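Local coordinates for N-acetyl-L-2,4-diaminobutyric acid deacetylase (Ruegeria pomeroyi, PDB 6TWL), which probably removes the acetyl group of N-acetyl-L-2,4-diaminobutyrate, acting as a zinc-dependent hydrolase in the bacterial breakdown of ectoine, at residues 10-15 with 38-43; 43-48 with 75-80; 281-286 with 299-304. One frame throughout, in Å; residues are numbered along the deposited sequence.

Interaction 1: residues 10-15 with 38-43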
loop_
_atom_site.group_PDB
_atom_site.type_symbol
_atom_site.label_atom_id
_atom_site.label_comp_id
_atom_site.label_asym_id
_atom_site.label_seq_id
_atom_site.Cartn_x
_atom_site.Cartn_y
_atom_site.Cartn_z
ATOM N N ILE A 10 -16.502 1.904 -18.821
ATOM C CA ILE A 10 -16.081 3.212 -19.318
ATOM C C ILE A 10 -14.950 3.008 -20.321
ATOM O O ILE A 10 -14.431 1.889 -20.442
ATOM C CB ILE A 10 -15.644 4.133 -18.166
ATOM C CG1 ILE A 10 -14.553 3.464 -17.327
ATOM C CG2 ILE A 10 -16.841 4.530 -17.313
ATOM C CD1 ILE A 10 -13.957 4.376 -16.277
ATOM N N PRO A 11 -14.544 4.037 -21.066
ATOM C CA PRO A 11 -13.336 3.908 -21.888
ATOM C C PRO A 11 -12.078 4.230 -21.099
ATOM O O PRO A 11 -12.044 5.134 -20.261
ATOM C CB PRO A 11 -13.566 4.939 -23.001
ATOM C CG PRO A 11 -14.390 5.992 -22.359
ATOM C CD PRO A 11 -15.243 5.313 -21.316
ATOM N N LEU A 12 -11.031 3.457 -21.366
ATOM C CA LEU A 12 -9.715 3.697 -20.791
ATOM C C LEU A 12 -8.880 4.653 -21.628
ATOM O O LEU A 12 -7.808 5.077 -21.182
ATOM C CB LEU A 12 -8.963 2.372 -20.644
ATOM C CG LEU A 12 -9.806 1.224 -20.092
ATOM C CD1 LEU A 12 -9.050 -0.092 -20.166
ATOM C CD2 LEU A 12 -10.222 1.529 -18.663
ATOM N N ASP A 13 -9.367 5.015 -22.811
ATOM C CA ASP A 13 -8.554 5.577 -23.874
ATOM C C ASP A 13 -8.978 6.975 -24.292
ATOM O O ASP A 13 -8.332 7.564 -25.167
ATOM C CB ASP A 13 -8.623 4.649 -25.091
ATOM C CG ASP A 13 -10.033 4.138 -25.336
ATOM O OD1 ASP A 13 -10.840 4.880 -25.932
ATOM O OD2 ASP A 13 -10.346 3.007 -24.904
ATOM N N ARG A 14 -10.038 7.518 -23.707
ATOM C CA ARG A 14 -10.641 8.757 -24.170
ATOM C C ARG A 14 -10.409 9.872 -23.160
ATOM O O ARG A 14 -10.287 9.630 -21.955
ATOM C CB ARG A 14 -12.142 8.570 -24.416
ATOM C CG ARG A 14 -12.468 7.966 -25.777
ATOM C CD ARG A 14 -13.859 7.346 -25.811
ATOM N NE ARG A 14 -14.883 8.243 -25.282
ATOM C CZ ARG A 14 -16.179 7.951 -25.233
ATOM N NH1 ARG A 14 -16.615 6.783 -25.686
ATOM N NH2 ARG A 14 -17.040 8.826 -24.735
ATOM N N ASP A 15 -10.345 11.101 -23.665
ATOM C CA ASP A 15 -10.095 12.258 -22.820
ATOM C C ASP A 15 -11.348 12.639 -22.041
ATOM O O ASP A 15 -12.465 12.578 -22.563
ATOM C CB ASP A 15 -9.623 13.442 -23.664
ATOM C CG ASP A 15 -8.202 13.271 -24.162
ATOM O OD1 ASP A 15 -7.751 12.112 -24.285
ATOM O OD2 ASP A 15 -7.535 14.292 -24.427
ATOM N N ILE A 38 -15.803 -3.791 -10.083
ATOM C CA ILE A 38 -14.722 -3.094 -9.399
ATOM C C ILE A 38 -14.820 -1.608 -9.776
ATOM O O ILE A 38 -14.638 -1.278 -10.952
ATOM C CB ILE A 38 -13.348 -3.659 -9.775
ATOM C CG1 ILE A 38 -13.364 -5.184 -9.679
ATOM C CG2 ILE A 38 -12.270 -3.076 -8.877
ATOM C CD1 ILE A 38 -12.035 -5.821 -10.024
ATOM N N PRO A 39 -15.109 -0.724 -8.827
ATOM C CA PRO A 39 -15.177 0.704 -9.165
ATOM C C PRO A 39 -13.821 1.225 -9.610
ATOM O O PRO A 39 -12.776 0.831 -9.085
ATOM C CB PRO A 39 -15.627 1.359 -7.853
ATOM C CG PRO A 39 -16.229 0.244 -7.044
ATOM C CD PRO A 39 -15.450 -0.978 -7.422
ATOM N N LEU A 40 -13.845 2.123 -10.588
ATOM C CA LEU A 40 -12.617 2.747 -11.047
ATOM C C LEU A 40 -12.954 4.076 -11.701
ATOM O O LEU A 40 -14.045 4.260 -12.247
ATOM C CB LEU A 40 -11.848 1.843 -12.018
ATOM C CG LEU A 40 -12.100 1.984 -13.521
ATOM C CD1 LEU A 40 -11.059 1.216 -14.315
ATOM C CD2 LEU A 40 -13.487 1.504 -13.882
ATOM N N THR A 41 -12.008 5.002 -11.615
ATOM C CA THR A 41 -12.082 6.283 -12.294
ATOM C C THR A 41 -10.887 6.405 -13.228
ATOM O O THR A 41 -9.761 6.058 -12.858
ATOM C CB THR A 41 -12.098 7.444 -11.291
ATOM O OG1 THR A 41 -13.349 7.456 -10.588
ATOM C CG2 THR A 41 -11.906 8.777 -12.001
ATOM N N VAL A 42 -11.135 6.871 -14.448
ATOM C CA VAL A 42 -10.078 7.170 -15.402
ATOM C C VAL A 42 -10.174 8.642 -15.770
ATOM O O VAL A 42 -11.246 9.123 -16.155
ATOM C CB VAL A 42 -10.161 6.282 -16.658
ATOM C CG1 VAL A 42 -9.104 6.703 -17.669
ATOM C CG2 VAL A 42 -9.985 4.819 -16.284
ATOM N N ILE A 43 -9.060 9.353 -15.633
ATOM C CA ILE A 43 -8.951 10.752 -16.021
ATOM C C ILE A 43 -7.788 10.847 -16.994
ATOM O O ILE A 43 -6.631 10.629 -16.611
ATOM C CB ILE A 43 -8.738 11.669 -14.810
ATOM C CG1 ILE A 43 -9.875 11.477 -13.809
ATOM C CG2 ILE A 43 -8.640 13.124 -15.245
ATOM C CD1 ILE A 43 -9.687 12.244 -12.545
#
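The loop 10-15 runs over residues 38-43 of strand 36-45 with its backbone nearest at Leu-12 and Val-42, whose CA atoms are 6.4 Å apart, and no hydrogen bond links the two segments. Aliphatic side chains make the contact. Ile-10 turns its CB toward the strand, and its CG1 sits between the backbone N and the carbonyl carbon (chi1 55°); with the rest of the chain extended, CD1 is carried down onto the strand. There this methyl settles between two residues, with Ile-10 CD1 3.8 Å from Leu-40 CD2 and 4.0 Å from Val-42 CG2. The Ile-10 and Leu-40 side chains lie alongside each other, running opposite ways. Leu-12 meets the same pair by one branch: its CD2 lies 4.1 Å from Val-42 CG2, the two side chains crossing at about a right angle, and 4.4 Å from Leu-40 CD1. Strand 36-45 is the third strand of the large mixed sheet, and the loop joins strands 7-8 and 16-24, the two that precede it in the sheet order; the loop thus covers the face of the sheet that carries Leu-40 and Val-42, while Thr-41 and Ile-43 point away from it. The Phe-18 side chain of strand 16-24 touches Ile-10 and Pro-11, and Tyr-128 of helix 121-133 touches Leu-12. The carbonyl oxygen of Leu-12 accepts a hydrogen bond from Arg-83 NH1.

Interaction 2: residues 43-48 with 75-80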
loop_
_atom_site.group_PDB
_atom_site.type_symbol
_atom_site.label_atom_id
_atom_site.label_comp_id
_atom_site.label_asym_id
_atom_site.label_seq_id
_atom_site.Cartn_x
_atom_site.Cartn_y
_atom_site.Cartn_z
ATOM N N ILE A 43 -9.060 9.353 -15.633
ATOM C CA ILE A 43 -8.951 10.752 -16.021
ATOM C C ILE A 43 -7.788 10.847 -16.994
ATOM O O ILE A 43 -6.631 10.629 -16.611
ATOM C CB ILE A 43 -8.738 11.669 -14.810
ATOM C CG1 ILE A 43 -9.875 11.477 -13.809
ATOM C CG2 ILE A 43 -8.640 13.124 -15.245
ATOM C CD1 ILE A 43 -9.687 12.244 -12.545
ATOM N N LYS A 44 -8.087 11.151 -18.252
ATOM C CA LYS A 44 -7.066 11.286 -19.278
ATOM C C LYS A 44 -7.236 12.621 -19.985
ATOM O O LYS A 44 -8.360 13.092 -20.186
ATOM C CB LYS A 44 -7.122 10.139 -20.295
ATOM C CG LYS A 44 -6.118 10.289 -21.434
ATOM C CD LYS A 44 -6.367 9.311 -22.565
ATOM C CE LYS A 44 -5.129 9.172 -23.443
ATOM N NZ LYS A 44 -4.144 8.202 -22.878
ATOM N N ASN A 45 -6.110 13.226 -20.351
ATOM C CA ASN A 45 -6.105 14.502 -21.046
ATOM C C ASN A 45 -4.736 14.695 -21.677
ATOM O O ASN A 45 -3.723 14.299 -21.097
ATOM C CB ASN A 45 -6.421 15.655 -20.089
ATOM C CG ASN A 45 -6.626 16.968 -20.809
ATOM O OD1 ASN A 45 -7.415 17.057 -21.750
ATOM N ND2 ASN A 45 -5.913 18.000 -20.372
ATOM N N GLY A 46 -4.718 15.299 -22.862
ATOM C CA GLY A 46 -3.486 15.577 -23.569
ATOM C C GLY A 46 -2.618 14.344 -23.707
ATOM O O GLY A 46 -3.099 13.220 -23.887
ATOM N N ALA A 47 -1.309 14.555 -23.602
ATOM C CA ALA A 47 -0.325 13.494 -23.747
ATOM C C ALA A 47 0.539 13.407 -22.498
ATOM O O ALA A 47 0.926 14.431 -21.925
ATOM C CB ALA A 47 0.558 13.723 -24.979
ATOM N N GLY A 48 0.826 12.179 -22.073
ATOM C CA GLY A 48 1.726 11.948 -20.969
ATOM C C GLY A 48 1.680 10.520 -20.463
ATOM O O GLY A 48 1.001 9.654 -21.026
ATOM N N THR A 75 -10.363 16.003 -9.181
ATOM C CA THR A 75 -9.387 16.288 -10.225
ATOM C C THR A 75 -10.084 16.378 -11.575
ATOM O O THR A 75 -10.779 15.443 -11.987
ATOM C CB THR A 75 -8.294 15.222 -10.251
ATOM O OG1 THR A 75 -8.892 13.927 -10.139
ATOM C CG2 THR A 75 -7.348 15.429 -9.090
ATOM N N SER A 76 -9.897 17.503 -12.257
ATOM C CA SER A 76 -10.477 17.705 -13.572
ATOM C C SER A 76 -9.509 17.241 -14.658
ATOM O O SER A 76 -8.331 16.971 -14.410
ATOM C CB SER A 76 -10.853 19.174 -13.776
ATOM O OG SER A 76 -9.712 20.011 -13.777
ATOM N N ALA A 77 -10.033 17.139 -15.880
ATOM C CA ALA A 77 -9.209 16.733 -17.013
ATOM C C ALA A 77 -8.124 17.763 -17.298
ATOM O O ALA A 77 -6.956 17.412 -17.494
ATOM C CB ALA A 77 -10.084 16.514 -18.247
ATOM N N GLU A 78 -8.497 19.047 -17.317
ATOM C CA GLU A 78 -7.538 20.125 -17.543
ATOM C C GLU A 78 -6.329 20.031 -16.620
ATOM O O GLU A 78 -5.271 20.584 -16.940
ATOM C CB GLU A 78 -8.234 21.483 -17.364
ATOM C CG GLU A 78 -7.374 22.695 -17.711
ATOM C CD GLU A 78 -8.140 24.005 -17.626
ATOM O OE1 GLU A 78 -9.263 24.007 -17.080
ATOM O OE2 GLU A 78 -7.614 25.035 -18.100
ATOM N N ASP A 79 -6.455 19.339 -15.483
ATOM C CA ASP A 79 -5.336 19.211 -14.560
ATOM C C ASP A 79 -4.348 18.119 -14.942
ATOM O O ASP A 79 -3.241 18.091 -14.392
ATOM C CB ASP A 79 -5.833 18.967 -13.133
ATOM C CG ASP A 79 -7.007 19.856 -12.756
ATOM O OD1 ASP A 79 -7.997 19.344 -12.195
ATOM O OD2 ASP A 79 -6.944 21.074 -13.038
ATOM N N VAL A 80 -4.701 17.231 -15.863
ATOM C CA VAL A 80 -3.912 16.039 -16.139
ATOM C C VAL A 80 -3.228 16.184 -17.490
ATOM O O VAL A 80 -3.814 16.707 -18.446
ATOM C CB VAL A 80 -4.799 14.780 -16.082
ATOM C CG1 VAL A 80 -4.002 13.532 -16.425
ATOM C CG2 VAL A 80 -5.417 14.655 -14.698
#
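Ile-43 and Asn-45, alternate residues of one strand end, both direct their side chains at the 75-80 loop, the first with methyls and the second with an amide. The two branches of Ile-43 part company. CG2, anti to the backbone N, meets Val-80 CG2 at 3.6 Å, the side chains crossing at about a right angle. CD1, at the end of the other branch, reaches Thr-75, where it is only 3.0 Å from OG1, a tight fit for a methyl against a hydroxyl. Two residues on, Asn-45 swings CG anti to its backbone N (chi1 -172°) and lays its amide against the carbonyls of the loop. ND2 donates to Val-80 O at 3.1 Å, with an N-H...O angle of 152°; the acceptor lies close to the amide plane, and the donor comes in nearly along the C=O axis. Ala-77 O is equally near ND2, but the angle is poor, and this carbonyl instead accepts the backbone N of Val-80 at 2.8 Å. Within the turn Asp-79 N also donates to Ser-76 O, while Asp-79 OD2 forms a salt bridge with Lys-239. An alanine in place of Asn-45 would probably leave Val-80 O without this donor and open a gap beside the Ala-77 and Val-80 carbonyls. Backbone bonds of Ile-43 with Leu-84 and of Asn-45 with Gly-82 pair this strand with strand 82-87, which the loop leads into. The loop is the return link of a beta-alpha-beta crossover, in which strand 50-54, helix 63-74 and the parallel strand 82-87 follow one another, and strand 36-45 packs against that link as the antiparallel neighbour of strand 82-87.

Interaction 3: residues 281-286 with 299-304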
loop_
_atom_site.group_PDB
_atom_site.type_symbol
_atom_site.label_atom_id
_atom_site.label_comp_id
_atom_site.label_asym_id
_atom_site.label_seq_id
_atom_site.Cartn_x
_atom_site.Cartn_y
_atom_site.Cartn_z
ATOM N N ASP A 281 16.937 -2.571 24.737
ATOM C CA ASP A 281 15.887 -1.808 25.401
ATOM C C ASP A 281 14.578 -2.590 25.410
ATOM O O ASP A 281 14.322 -3.431 24.545
ATOM C CB ASP A 281 15.676 -0.462 24.710
ATOM C CG ASP A 281 16.787 0.527 24.996
ATOM O OD1 ASP A 281 17.738 0.168 25.721
ATOM O OD2 ASP A 281 16.704 1.667 24.492
ATOM N N LEU A 282 13.741 -2.293 26.400
ATOM C CA LEU A 282 12.452 -2.957 26.550
ATOM C C LEU A 282 11.438 -2.340 25.590
ATOM O O LEU A 282 11.175 -1.135 25.648
ATOM C CB LEU A 282 11.969 -2.844 27.993
ATOM C CG LEU A 282 10.726 -3.646 28.373
ATOM C CD1 LEU A 282 11.036 -5.121 28.298
ATOM C CD2 LEU A 282 10.248 -3.268 29.766
ATOM N N LEU A 283 10.874 -3.166 24.707
ATOM C CA LEU A 283 9.859 -2.706 23.766
ATOM C C LEU A 283 8.448 -2.801 24.335
ATOM O O LEU A 283 7.646 -1.878 24.156
ATOM C CB LEU A 283 9.920 -3.516 22.468
ATOM C CG LEU A 283 11.143 -3.427 21.558
ATOM C CD1 LEU A 283 11.077 -4.532 20.515
ATOM C CD2 LEU A 283 11.220 -2.064 20.893
ATOM N N ALA A 284 8.130 -3.898 25.015
ATOM C CA ALA A 284 6.754 -4.172 25.398
ATOM C C ALA A 284 6.726 -5.208 26.509
ATOM O O ALA A 284 7.679 -5.969 26.702
ATOM C CB ALA A 284 5.929 -4.656 24.200
ATOM N N ARG A 285 5.612 -5.219 27.237
ATOM C CA ARG A 285 5.308 -6.238 28.230
ATOM C C ARG A 285 3.991 -6.909 27.870
ATOM O O ARG A 285 3.075 -6.271 27.343
ATOM C CB ARG A 285 5.200 -5.648 29.640
ATOM C CG ARG A 285 6.516 -5.290 30.293
ATOM C CD ARG A 285 6.270 -4.603 31.626
ATOM N NE ARG A 285 7.489 -4.030 32.184
ATOM C CZ ARG A 285 7.521 -2.932 32.931
ATOM N NH1 ARG A 285 6.397 -2.286 33.212
ATOM N NH2 ARG A 285 8.676 -2.478 33.397
ATOM N N VAL A 286 3.898 -8.201 28.166
ATOM C CA VAL A 286 2.689 -8.979 27.930
ATOM C C VAL A 286 2.253 -9.561 29.266
ATOM O O VAL A 286 2.926 -10.439 29.820
ATOM C CB VAL A 286 2.904 -10.080 26.885
ATOM C CG1 VAL A 286 1.635 -10.893 26.712
ATOM C CG2 VAL A 286 3.317 -9.466 25.560
ATOM N N TYR A 299 9.739 -8.145 26.097
ATOM C CA TYR A 299 10.201 -8.241 24.719
ATOM C C TYR A 299 11.124 -7.068 24.439
ATOM O O TYR A 299 10.719 -5.909 24.582
ATOM C CB TYR A 299 9.022 -8.266 23.744
ATOM C CG TYR A 299 8.248 -9.556 23.834
ATOM C CD1 TYR A 299 8.696 -10.697 23.185
ATOM C CD2 TYR A 299 7.087 -9.644 24.590
ATOM C CE1 TYR A 299 8.004 -11.885 23.271
ATOM C CE2 TYR A 299 6.387 -10.830 24.682
ATOM C CZ TYR A 299 6.849 -11.947 24.019
ATOM O OH TYR A 299 6.156 -13.132 24.106
ATOM N N ARG A 300 12.358 -7.368 24.044
ATOM C CA ARG A 300 13.409 -6.371 23.948
ATOM C C ARG A 300 13.921 -6.261 22.518
ATOM O O ARG A 300 13.848 -7.214 21.738
ATOM C CB ARG A 300 14.560 -6.704 24.906
ATOM C CG ARG A 300 14.183 -6.494 26.363
ATOM C CD ARG A 300 15.272 -6.930 27.325
ATOM N NE ARG A 300 14.811 -6.822 28.706
ATOM C CZ ARG A 300 14.809 -5.691 29.406
ATOM N NH1 ARG A 300 15.254 -4.568 28.857
ATOM N NH2 ARG A 300 14.367 -5.682 30.655
ATOM N N ALA A 301 14.437 -5.080 22.187
ATOM C CA ALA A 301 14.912 -4.815 20.836
ATOM C C ALA A 301 16.183 -5.606 20.550
ATOM O O ALA A 301 17.096 -5.661 21.380
ATOM C CB ALA A 301 15.168 -3.320 20.650
ATOM N N ARG A 302 16.239 -6.220 19.369
ATOM C CA ARG A 302 17.421 -6.944 18.928
ATOM C C ARG A 302 18.347 -6.099 18.062
ATOM O O ARG A 302 19.472 -6.532 17.785
ATOM C CB ARG A 302 17.012 -8.210 18.164
ATOM C CG ARG A 302 16.184 -9.182 18.993
ATOM C CD ARG A 302 15.904 -10.472 18.235
ATOM N NE ARG A 302 17.131 -11.149 17.815
ATOM C CZ ARG A 302 17.924 -11.843 18.626
ATOM N NH1 ARG A 302 17.627 -11.963 19.914
ATOM N NH2 ARG A 302 19.017 -12.421 18.149
ATOM N N ARG A 303 17.905 -4.917 17.631
ATOM C CA ARG A 303 18.734 -3.989 16.874
ATOM C C ARG A 303 18.379 -2.565 17.265
ATOM O O ARG A 303 17.239 -2.272 17.636
ATOM C CB ARG A 303 18.559 -4.137 15.360
ATOM C CG ARG A 303 18.871 -5.499 14.815
ATOM C CD ARG A 303 18.932 -5.470 13.302
ATOM N NE ARG A 303 19.655 -4.307 12.809
ATOM C CZ ARG A 303 20.628 -4.370 11.908
ATOM N NH1 ARG A 303 20.991 -5.543 11.407
ATOM N NH2 ARG A 303 21.239 -3.264 11.510
ATOM N N ALA A 304 19.362 -1.677 17.154
ATOM C CA ALA A 304 19.135 -0.267 17.418
ATOM C C ALA A 304 18.554 0.422 16.190
ATOM O O ALA A 304 18.865 0.075 15.047
ATOM C CB ALA A 304 20.434 0.420 17.840
#
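Tyr-299 O receives two backbone N-H groups from the facing strand, a firm bond from Leu-283 N at 2.8 Å and a weak one from Ala-284 N at 3.3 Å. Two consecutive residues opposite one make a classic beta bulge, and the antiparallel register shifts by one between Leu-282/Arg-300 and Ala-284/Tyr-299. Tyr-299 N returns a bond to Ala-284 O at 3.1 Å, and beyond the bulge Ala-301 N donates to Asp-281 O at 2.9 Å, with an N-H...O angle of 161°. Side chains fill in around this frame. Val-286 CG2 comes to the edge of the Tyr-299 ring, near its plane, 3.5 Å from CE2. Leu-283 leans across on Ala-301, its CG 4.1 Å from Ala-301 CB. Arg-300, extended from CG to NE, passes obliquely over Leu-282, whose CD1 lies 4.0 Å from the guanidinium plane and over its centre, so an aliphatic branch covers one face of the charge.

Farther out, the polar ends are anchored. Arg-300 forms a salt bridge through NH2 with Glu-298 and a hydrogen bond through NH1 with Gly-280 O, which would hold the guanidinium over Leu-282; Tyr-299 OH accepts a hydrogen bond from Glu-262 N. The two strands form a hairpin, with 297-300 outermost in a four-stranded antiparallel sheet and 282-287 paired on its other side with strand 265-269. Phe-267 of that strand touches Ala-284 and Val-286, while Val-322 of strand 321-326, from a second sheet, packs on Ala-284 and Tyr-299.

How the interactions relate
Interactions 1 and 2 both use strand 36-45 and share Ile-43, which points away from the loop in the first and into the loop in the second, so the strand is covered from two sides by different loops. Loop 10-15 also reaches the end of that strand, where Gly-46 N makes a weak hydrogen bond to Asp-15 OD2. Both contacts are partly buried: the first purely aliphatic, the second adding a side-chain amide where the strand gives out. Interaction 3 is more deeply buried and lies on the opposite side of the chain's centre, with its own centre about 48 Å from that of interaction 1. There, backbone hydrogen bonds within a hairpin join the segments alongside side-chain packing.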